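PDB 3OYZ: malate Synthase, which catalyses the magnesium-dependent Claisen condensation of acetyl-CoA with glyoxylate and the hydrolysis that yields malate and CoA in the glyoxylate cycle. Local coordinates for residues A[227-233]-A[253-259]; A[11-17]-A[43-49]. All coordinates share one frame; numbering follows the deposited sequence.

How the interactions relate
Both contacts are parallel strand pairs of the TIM barrel, and their centres lie about 9 Å apart. Interaction 2 comes first along the chain. The two are joined because strand 255-258 of interaction 1 lies next to strand 13-18 of interaction 2: Ser258 N is 2.8 Å from Phe14 O, a probable hydrogen bond, and Trp257 NE1 probably bonds Thr16 OG1 at 2.9 Å. Acetyl-CoA runs across both. Ser17 OG and Thr16 O of interaction 2 hold its adenine, and Thr16 OG1 the pantetheine carbonyl O5P, while Leu259 of interaction 1 also meets the cofactor, and Trp257 and Pro231 line the pyruvate end of the pocket.

Interaction 1 (A[227-233]-A[253-259]); sequences AVDGPYD and MLGIWSL. With ACO (acetyl coenzyme *a), chain B; PYR (pyruvic acid), chain C.
Pro231 lies over one face of the Trp257 indole, its CB 4.2 Å from the five-membered ring centroid in a CH-pi contact. CG of Trp257 stands anti to the backbone N (chi1 -158°), which brings the indole alongside the proline, the two side chains pointing the same way. Pyruvate CB shares that face, 3.2 Å from Trp257 CH2, so proline and ligand cover it together. Leu259 turns CD1 to Pro231 CB, and its carbonyl O accepts acetyl-CoA N8P at 3.0 Å and N6A at 3.1 Å. At the other end Met253 crosses Asp229 at about a right angle. Extended through chi1 and chi2 and bent at chi3 (-92°), it sets SD 3.4 Å from Asp229 CB and CE against Ala227 CB. Asp229 N donates to Gly255 O at 3.0 Å; Trp257 N to Asp229 O is weak. One water links Ala227 O with Leu254 N, another Tyr232 N with Trp257 O. The pair closes the beta-alpha-beta crossover through helix 238-249, whose Arg244 salt-bridges Asp229 OD2. Val228 packs on strand 183-188, Met253 on helix 210-223, and Ile256 on helix 261-269, while strand 13-18 flanks strand 255-258.

Interaction 2 (A[11-17]-A[43-49]); sequences VRTFFTS and PDVWVPD. With ACO (acetyl coenzyme *a), chain B.
Arg12 grips Asp44 side-on, NE to OD2 at 2.9 Å and NH2 to OD1 at 3.1 Å, each oxygen met on its syn side and close to the guanidinium plane. Carboxylate and guanidinium planes are 30° apart. Asp44 OD2 also accepts Arg12 N through its anti lone pair, so three bonds from one residue fix the carboxylate, while OD1 has further salt bridges to Arg8 and to Arg409 of the second subunit. With an alanine in place of Asp44, the three arginines would probably lose their common counter-charge, leaving Arg12 held through NH1 by Asn268 O and through NH2 by Gln412 of the second subunit. The turn of the Thr13 side chain (chi1 28°) brings OG1 to Asp44 N, which donates to it at 2.9 Å. Trp46 NE1 donates almost straight (174°), in the indole plane, to Ser17 OG, which in turn donates a hydrogen bond to acetyl-CoA N1A at 2.8 Å; the tryptophan thus positions a cofactor-binding hydroxyl. Thr16 OG1 donates to O5P, and Thr16 O accepts N6A. Backbone bonds alternate between the strands from Phe15 N to Asp49 N. On the face of Phe14, Thr16 and Val47, Val47 CG2 sits 3.7 Å from the Phe14 ring centroid in a CH-pi contact; on the other, Pro43 CG touches Phe15 CB at 3.6 Å. The two strands are joined by the beta-alpha-beta crossover through helix 29-36, which packs on Phe15, Ser17 and Trp46. Helix 261-269 meets Thr13, Phe15 and Pro43, and strands 255-258 and 80-81 continue the sheet beyond strands 13-18 and 45-49 respectively.

Interaction 1 (A[227-233]-A[253-259])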
loop_
_atom_site.group_PDB
_atom_site.type_symbol
_atom_site.label_atom_id
_atom_site.label_comp_id
_atom_site.label_asym_id
_atom_site.label_seq_id
_atom_site.Cartn_x
_atom_site.Cartn_y
_atom_site.Cartn_z
ATOM N N ALA A 227 5.359 -6.686 14.792
ATOM C CA ALA A 227 4.467 -5.588 14.400
ATOM C C ALA A 227 3.252 -5.628 15.334
ATOM O O ALA A 227 2.743 -6.722 15.566
ATOM C CB ALA A 227 3.952 -5.772 12.953
ATOM N N VAL A 228 2.797 -4.486 15.854
ATOM C CA VAL A 228 1.638 -4.327 16.744
ATOM C C VAL A 228 0.830 -3.164 16.184
ATOM O O VAL A 228 1.353 -2.112 15.863
ATOM C CB VAL A 228 2.117 -3.938 18.214
ATOM C CG1 VAL A 228 0.963 -3.678 19.205
ATOM C CG2 VAL A 228 3.118 -4.992 18.762
ATOM N N ASP A 229 -0.489 -3.286 16.132
ATOM C CA ASP A 229 -1.393 -2.202 15.796
ATOM C C ASP A 229 -1.616 -1.195 16.936
ATOM O O ASP A 229 -1.383 -1.506 18.138
ATOM C CB ASP A 229 -2.706 -2.744 15.216
ATOM C CG ASP A 229 -3.455 -1.679 14.395
ATOM O OD1 ASP A 229 -2.837 -0.703 13.903
ATOM O OD2 ASP A 229 -4.681 -1.795 14.229
ATOM N N GLY A 230 -2.154 -0.035 16.545
ATOM C CA GLY A 230 -2.278 1.112 17.415
ATOM C C GLY A 230 -3.627 1.023 18.112
ATOM O O GLY A 230 -4.323 0.015 17.988
ATOM N N PRO A 231 -4.004 2.110 18.797
ATOM C CA PRO A 231 -5.145 2.001 19.714
ATOM C C PRO A 231 -6.505 2.015 19.016
ATOM O O PRO A 231 -6.716 2.638 17.967
ATOM C CB PRO A 231 -4.952 3.179 20.653
ATOM C CG PRO A 231 -4.176 4.151 19.821
ATOM C CD PRO A 231 -3.175 3.285 19.107
ATOM N N TYR A 232 -7.409 1.209 19.554
ATOM C CA TYR A 232 -8.760 1.161 19.018
ATOM C C TYR A 232 -9.595 1.967 20.027
ATOM O O TYR A 232 -9.924 1.445 21.118
ATOM C CB TYR A 232 -9.181 -0.300 18.931
ATOM C CG TYR A 232 -10.528 -0.416 18.264
ATOM C CD1 TYR A 232 -10.618 -0.508 16.876
ATOM C CD2 TYR A 232 -11.717 -0.438 19.026
ATOM C CE1 TYR A 232 -11.837 -0.552 16.248
ATOM C CE2 TYR A 232 -12.973 -0.534 18.414
ATOM C CZ TYR A 232 -13.002 -0.612 17.022
ATOM O OH TYR A 232 -14.178 -0.650 16.333
ATOM N N ASP A 233 -9.791 3.249 19.743
ATOM C CA ASP A 233 -10.185 4.170 20.827
ATOM C C ASP A 233 -11.694 4.159 21.117
ATOM O O ASP A 233 -12.103 4.754 22.101
ATOM C CB ASP A 233 -9.684 5.620 20.636
ATOM C CG ASP A 233 -9.961 6.182 19.217
ATOM O OD1 ASP A 233 -10.725 5.565 18.441
ATOM O OD2 ASP A 233 -9.393 7.239 18.833
ATOM N N MET A 253 -0.114 -8.723 11.265
ATOM C CA MET A 253 0.073 -7.888 12.450
ATOM C C MET A 253 -0.721 -8.515 13.608
ATOM O O MET A 253 -1.934 -8.376 13.702
ATOM C CB MET A 253 -0.410 -6.469 12.152
ATOM C CG MET A 253 -0.314 -5.462 13.289
ATOM S SD MET A 253 -0.774 -3.795 12.621
ATOM C CE MET A 253 0.936 -3.406 12.235
ATOM N N LEU A 254 -0.051 -9.298 14.439
ATOM C CA LEU A 254 -0.804 -10.229 15.312
ATOM C C LEU A 254 -0.986 -9.632 16.689
ATOM O O LEU A 254 -1.625 -10.252 17.543
ATOM C CB LEU A 254 -0.069 -11.572 15.407
ATOM C CG LEU A 254 0.235 -12.299 14.095
ATOM C CD1 LEU A 254 0.950 -13.661 14.266
ATOM C CD2 LEU A 254 -0.974 -12.461 13.136
ATOM N N GLY A 255 -0.381 -8.482 16.970
ATOM C CA GLY A 255 -0.556 -7.817 18.256
ATOM C C GLY A 255 -1.346 -6.540 18.132
ATOM O O GLY A 255 -1.390 -5.948 17.040
ATOM N N ILE A 256 -1.940 -6.065 19.222
ATOM C CA ILE A 256 -2.724 -4.843 19.126
ATOM C C ILE A 256 -2.582 -4.070 20.409
ATOM O O ILE A 256 -2.338 -4.672 21.432
ATOM C CB ILE A 256 -4.228 -5.042 18.711
ATOM C CG1 ILE A 256 -4.926 -3.698 18.427
ATOM C CG2 ILE A 256 -4.965 -5.902 19.832
ATOM C CD1 ILE A 256 -6.251 -3.803 17.636
ATOM N N TRP A 257 -2.712 -2.749 20.358
ATOM C CA TRP A 257 -2.657 -1.932 21.568
ATOM C C TRP A 257 -3.984 -2.203 22.346
ATOM O O TRP A 257 -5.019 -2.429 21.727
ATOM C CB TRP A 257 -2.675 -0.482 21.139
ATOM C CG TRP A 257 -2.150 0.559 22.066
ATOM C CD1 TRP A 257 -2.665 0.936 23.314
ATOM C CD2 TRP A 257 -1.072 1.460 21.778
ATOM N NE1 TRP A 257 -1.882 1.950 23.829
ATOM C CE2 TRP A 257 -0.920 2.302 22.904
ATOM C CE3 TRP A 257 -0.171 1.594 20.690
ATOM C CZ2 TRP A 257 0.073 3.285 22.960
ATOM C CZ3 TRP A 257 0.827 2.533 20.755
ATOM C CH2 TRP A 257 0.942 3.401 21.879
ATOM N N SER A 258 -3.908 -2.211 23.674
ATOM C CA SER A 258 -5.089 -2.344 24.550
ATOM C C SER A 258 -5.201 -1.133 25.433
ATOM O O SER A 258 -4.180 -0.675 25.925
ATOM C CB SER A 258 -4.924 -3.594 25.406
ATOM O OG SER A 258 -5.276 -4.627 24.542
ATOM N N LEU A 259 -6.385 -0.530 25.567
ATOM C CA LEU A 259 -6.471 0.727 26.328
ATOM C C LEU A 259 -7.092 0.429 27.714
ATOM O O LEU A 259 -7.058 1.260 28.629
ATOM C CB LEU A 259 -7.309 1.786 25.590
ATOM C CG LEU A 259 -6.640 2.214 24.268
ATOM C CD1 LEU A 259 -7.551 3.123 23.523
ATOM C CD2 LEU A 259 -5.349 2.919 24.708
HETATM N N1A ACO B . -4.476 0.959 33.195
HETATM C C2A ACO B . -4.760 0.573 34.454
HETATM N N3A ACO B . -6.032 0.511 34.886
HETATM C C4A ACO B . -7.096 0.845 34.111
HETATM C C5A ACO B . -6.813 1.269 32.723
HETATM C C6A ACO B . -5.404 1.351 32.293
HETATM N N6A ACO B . -5.187 1.793 31.025
HETATM N N7A ACO B . -7.984 1.552 32.139
HETATM C C8A ACO B . -8.945 1.351 33.072
HETATM N N9A ACO B . -8.428 0.886 34.218
HETATM C C1B ACO B . -9.251 0.543 35.422
HETATM C C2B ACO B . -10.365 1.576 35.533
HETATM O O2B ACO B . -9.872 2.708 36.248
HETATM C C3B ACO B . -11.465 0.816 36.247
HETATM O O3B ACO B . -11.018 0.823 37.606
HETATM P P3B ACO B . -11.966 0.652 38.942
HETATM O O7A ACO B . -11.639 -0.795 39.275
HETATM O O8A ACO B . -13.333 0.967 38.369
HETATM O O9A ACO B . -11.507 1.687 39.945
HETATM C C4B ACO B . -11.319 -0.579 35.661
HETATM O O4B ACO B . -9.936 -0.718 35.305
HETATM C C5B ACO B . -12.143 -0.747 34.390
HETATM O O5B ACO B . -12.059 0.487 33.674
HETATM P P1A ACO B . -13.016 0.825 32.432
HETATM O O1A ACO B . -14.456 1.022 32.784
HETATM O O2A ACO B . -12.771 -0.299 31.467
HETATM O O3A ACO B . -12.544 2.184 31.729
HETATM P P2A ACO B . -12.812 3.624 32.378
HETATM O O4A ACO B . -12.440 3.315 33.792
HETATM O O5A ACO B . -14.080 4.169 31.753
HETATM O O6A ACO B . -11.688 4.627 31.765
HETATM C CBP ACO B . -10.016 5.426 30.148
HETATM C CCP ACO B . -11.393 4.788 30.369
HETATM C CDP ACO B . -9.941 6.803 30.806
HETATM C CEP ACO B . -9.861 5.629 28.646
HETATM C CAP ACO B . -8.874 4.590 30.738
HETATM O OAP ACO B . -9.138 3.266 30.296
HETATM C C9P ACO B . -7.494 4.985 30.254
HETATM O O9P ACO B . -6.981 6.039 30.646
HETATM N N8P ACO B . -6.908 4.154 29.376
HETATM C C7P ACO B . -5.573 4.467 28.881
HETATM C C6P ACO B . -5.547 5.623 27.870
HETATM C C5P ACO B . -4.149 5.604 27.280
HETATM O O5P ACO B . -3.343 4.751 27.648
HETATM N N4P ACO B . -3.912 6.512 26.334
HETATM C C3P ACO B . -2.659 6.639 25.610
HETATM C C2P ACO B . -2.419 5.452 24.674
HETATM S S1P ACO B . -3.219 6.043 23.211
HETATM C C ACO B . -2.206 7.123 22.407
HETATM O O ACO B . -1.242 7.652 22.926
HETATM C CH3 ACO B . -2.577 7.465 20.997
HETATM C C PYR C . -1.033 7.365 18.796
HETATM O O PYR C . -0.533 8.499 18.484
HETATM O OXT PYR C . -1.897 6.755 18.065
HETATM C CA PYR C . -0.492 6.729 19.914
HETATM O O3 PYR C . 0.478 7.290 20.580
HETATM C CB PYR C . -0.959 5.375 20.298
HETATM O O HOH W 1 2.795 -9.369 15.045
HETATM O O HOH W 2 -6.871 -0.378 21.945
#

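Interaction 2 (A[11-17]-A[43-49])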
loop_
_atom_site.group_PDB
_atom_site.type_symbol
_atom_site.label_atom_id
_atom_site.label_comp_id
_atom_site.label_asym_id
_atom_site.label_seq_id
_atom_site.Cartn_x
_atom_site.Cartn_y
_atom_site.Cartn_z
ATOM N N VAL A 11 3.600 -11.110 20.288
ATOM C CA VAL A 11 3.068 -10.173 21.276
ATOM C C VAL A 11 1.619 -9.938 20.872
ATOM O O VAL A 11 1.333 -9.422 19.788
ATOM C CB VAL A 11 3.827 -8.835 21.427
ATOM C CG1 VAL A 11 3.060 -7.814 22.236
ATOM C CG2 VAL A 11 5.188 -9.021 22.068
ATOM N N ARG A 12 0.654 -10.368 21.715
ATOM C CA ARG A 12 -0.763 -10.182 21.424
ATOM C C ARG A 12 -1.252 -8.848 21.899
ATOM O O ARG A 12 -2.154 -8.287 21.269
ATOM C CB ARG A 12 -1.611 -11.259 22.178
ATOM C CG ARG A 12 -1.350 -12.682 21.673
ATOM C CD ARG A 12 -2.027 -13.710 22.616
ATOM N NE ARG A 12 -1.279 -13.697 23.871
ATOM C CZ ARG A 12 -1.657 -14.394 24.950
ATOM N NH1 ARG A 12 -2.773 -15.122 24.908
ATOM N NH2 ARG A 12 -0.866 -14.416 26.013
ATOM N N THR A 13 -0.723 -8.329 23.020
ATOM C CA THR A 13 -1.421 -7.240 23.695
ATOM C C THR A 13 -0.297 -6.352 24.168
ATOM O O THR A 13 0.697 -6.877 24.652
ATOM C CB THR A 13 -2.175 -7.795 24.984
ATOM O OG1 THR A 13 -1.444 -8.936 25.434
ATOM C CG2 THR A 13 -3.471 -8.424 24.569
ATOM N N PHE A 14 -0.482 -5.049 24.015
ATOM C CA PHE A 14 0.465 -3.995 24.337
ATOM C C PHE A 14 -0.444 -3.068 25.093
ATOM O O PHE A 14 -1.239 -2.328 24.488
ATOM C CB PHE A 14 0.944 -3.381 22.969
ATOM C CG PHE A 14 1.893 -2.219 23.072
ATOM C CD1 PHE A 14 3.271 -2.398 23.028
ATOM C CD2 PHE A 14 1.396 -0.934 23.026
ATOM C CE1 PHE A 14 4.141 -1.316 23.104
ATOM C CE2 PHE A 14 2.241 0.147 23.043
ATOM C CZ PHE A 14 3.621 -0.016 23.067
ATOM N N PHE A 15 -0.358 -3.058 26.428
ATOM C CA PHE A 15 -1.362 -2.287 27.215
ATOM C C PHE A 15 -0.797 -1.053 27.866
ATOM O O PHE A 15 0.136 -1.226 28.627
ATOM C CB PHE A 15 -1.721 -3.220 28.410
ATOM C CG PHE A 15 -2.745 -2.682 29.398
ATOM C CD1 PHE A 15 -3.814 -1.901 28.997
ATOM C CD2 PHE A 15 -2.706 -3.126 30.740
ATOM C CE1 PHE A 15 -4.776 -1.401 29.937
ATOM C CE2 PHE A 15 -3.667 -2.676 31.694
ATOM C CZ PHE A 15 -4.722 -1.836 31.275
ATOM N N THR A 16 -1.267 0.158 27.606
ATOM C CA THR A 16 -0.681 1.294 28.289
ATOM C C THR A 16 -1.494 1.699 29.551
ATOM O O THR A 16 -2.729 1.707 29.499
ATOM C CB THR A 16 -0.715 2.517 27.395
ATOM O OG1 THR A 16 -1.973 2.465 26.726
ATOM C CG2 THR A 16 0.462 2.415 26.278
ATOM N N SER A 17 -0.796 2.185 30.582
ATOM C CA SER A 17 -1.428 2.724 31.805
ATOM C C SER A 17 -0.888 4.109 32.164
ATOM O O SER A 17 0.310 4.337 32.178
ATOM C CB SER A 17 -1.139 1.784 32.973
ATOM O OG SER A 17 -1.734 0.516 32.708
ATOM N N PRO A 43 -1.353 -8.416 30.190
ATOM C CA PRO A 43 -0.901 -8.259 28.779
ATOM C C PRO A 43 0.429 -8.933 28.514
ATOM O O PRO A 43 1.240 -9.050 29.430
ATOM C CB PRO A 43 -0.934 -6.738 28.590
ATOM C CG PRO A 43 -0.532 -6.194 29.951
ATOM C CD PRO A 43 -1.292 -7.151 30.943
ATOM N N ASP A 44 0.713 -9.389 27.285
ATOM C CA ASP A 44 2.085 -9.817 26.965
ATOM C C ASP A 44 3.099 -8.688 27.197
ATOM O O ASP A 44 4.226 -8.904 27.632
ATOM C CB ASP A 44 2.126 -10.271 25.503
ATOM C CG ASP A 44 1.427 -11.572 25.301
ATOM O OD1 ASP A 44 1.431 -12.386 26.264
ATOM O OD2 ASP A 44 0.878 -11.786 24.196
ATOM N N VAL A 45 2.708 -7.449 26.966
ATOM C CA VAL A 45 3.633 -6.315 27.109
ATOM C C VAL A 45 2.849 -5.256 27.800
ATOM O O VAL A 45 1.795 -4.833 27.353
ATOM C CB VAL A 45 4.237 -5.782 25.709
ATOM C CG1 VAL A 45 4.880 -4.473 25.931
ATOM C CG2 VAL A 45 5.336 -6.683 25.315
ATOM N N TRP A 46 3.394 -4.786 28.917
ATOM C CA TRP A 46 2.702 -3.776 29.652
ATOM C C TRP A 46 3.506 -2.493 29.561
ATOM O O TRP A 46 4.704 -2.515 29.772
ATOM C CB TRP A 46 2.586 -4.220 31.148
ATOM C CG TRP A 46 1.938 -3.124 31.968
ATOM C CD1 TRP A 46 0.883 -2.338 31.606
ATOM C CD2 TRP A 46 2.341 -2.671 33.265
ATOM N NE1 TRP A 46 0.609 -1.419 32.599
ATOM C CE2 TRP A 46 1.522 -1.585 33.604
ATOM C CE3 TRP A 46 3.326 -3.100 34.186
ATOM C CZ2 TRP A 46 1.582 -0.949 34.871
ATOM C CZ3 TRP A 46 3.472 -2.377 35.401
ATOM C CH2 TRP A 46 2.590 -1.332 35.723
ATOM N N VAL A 47 2.856 -1.387 29.263
ATOM C CA VAL A 47 3.541 -0.117 29.029
ATOM C C VAL A 47 3.118 0.972 30.011
ATOM O O VAL A 47 2.159 1.716 29.774
ATOM C CB VAL A 47 3.246 0.308 27.538
ATOM C CG1 VAL A 47 4.030 1.546 27.151
ATOM C CG2 VAL A 47 3.633 -0.865 26.650
ATOM N N PRO A 48 3.859 1.120 31.123
ATOM C CA PRO A 48 3.531 2.336 31.847
ATOM C C PRO A 48 3.839 3.561 31.000
ATOM O O PRO A 48 4.995 3.778 30.635
ATOM C CB PRO A 48 4.548 2.325 32.990
ATOM C CG PRO A 48 4.796 0.863 33.298
ATOM C CD PRO A 48 4.726 0.195 31.898
ATOM N N ASP A 49 2.861 4.407 30.792
ATOM C CA ASP A 49 2.944 5.441 29.797
ATOM C C ASP A 49 3.139 6.821 30.304
ATOM O O ASP A 49 2.148 7.504 30.480
ATOM C CB ASP A 49 1.709 5.352 28.913
ATOM C CG ASP A 49 1.795 6.198 27.672
ATOM O OD1 ASP A 49 2.856 6.785 27.422
ATOM O OD2 ASP A 49 0.750 6.335 27.000
HETATM N N1A ACO B . -4.476 0.959 33.195
HETATM C C2A ACO B . -4.760 0.573 34.454
HETATM N N3A ACO B . -6.032 0.511 34.886
HETATM C C4A ACO B . -7.096 0.845 34.111
HETATM C C5A ACO B . -6.813 1.269 32.723
HETATM C C6A ACO B . -5.404 1.351 32.293
HETATM N N6A ACO B . -5.187 1.793 31.025
HETATM N N7A ACO B . -7.984 1.552 32.139
HETATM C C8A ACO B . -8.945 1.351 33.072
HETATM N N9A ACO B . -8.428 0.886 34.218
HETATM C C1B ACO B . -9.251 0.543 35.422
HETATM C C2B ACO B . -10.365 1.576 35.533
HETATM O O2B ACO B . -9.872 2.708 36.248
HETATM C C3B ACO B . -11.465 0.816 36.247
HETATM O O3B ACO B . -11.018 0.823 37.606
HETATM P P3B ACO B . -11.966 0.652 38.942
HETATM O O7A ACO B . -11.639 -0.795 39.275
HETATM O O8A ACO B . -13.333 0.967 38.369
HETATM O O9A ACO B . -11.507 1.687 39.945
HETATM C C4B ACO B . -11.319 -0.579 35.661
HETATM O O4B ACO B . -9.936 -0.718 35.305
HETATM C C5B ACO B . -12.143 -0.747 34.390
HETATM O O5B ACO B . -12.059 0.487 33.674
HETATM P P1A ACO B . -13.016 0.825 32.432
HETATM O O1A ACO B . -14.456 1.022 32.784
HETATM O O2A ACO B . -12.771 -0.299 31.467
HETATM O O3A ACO B . -12.544 2.184 31.729
HETATM P P2A ACO B . -12.812 3.624 32.378
HETATM O O4A ACO B . -12.440 3.315 33.792
HETATM O O5A ACO B . -14.080 4.169 31.753
HETATM O O6A ACO B . -11.688 4.627 31.765
HETATM C CBP ACO B . -10.016 5.426 30.148
HETATM C CCP ACO B . -11.393 4.788 30.369
HETATM C CDP ACO B . -9.941 6.803 30.806
HETATM C CEP ACO B . -9.861 5.629 28.646
HETATM C CAP ACO B . -8.874 4.590 30.738
HETATM O OAP ACO B . -9.138 3.266 30.296
HETATM C C9P ACO B . -7.494 4.985 30.254
HETATM O O9P ACO B . -6.981 6.039 30.646
HETATM N N8P ACO B . -6.908 4.154 29.376
HETATM C C7P ACO B . -5.573 4.467 28.881
HETATM C C6P ACO B . -5.547 5.623 27.870
HETATM C C5P ACO B . -4.149 5.604 27.280
HETATM O O5P ACO B . -3.343 4.751 27.648
HETATM N N4P ACO B . -3.912 6.512 26.334
HETATM C C3P ACO B . -2.659 6.639 25.610
HETATM C C2P ACO B . -2.419 5.452 24.674
HETATM S S1P ACO B . -3.219 6.043 23.211
HETATM C C ACO B . -2.206 7.123 22.407
HETATM O O ACO B . -1.242 7.652 22.926
HETATM C CH3 ACO B . -2.577 7.465 20.997
#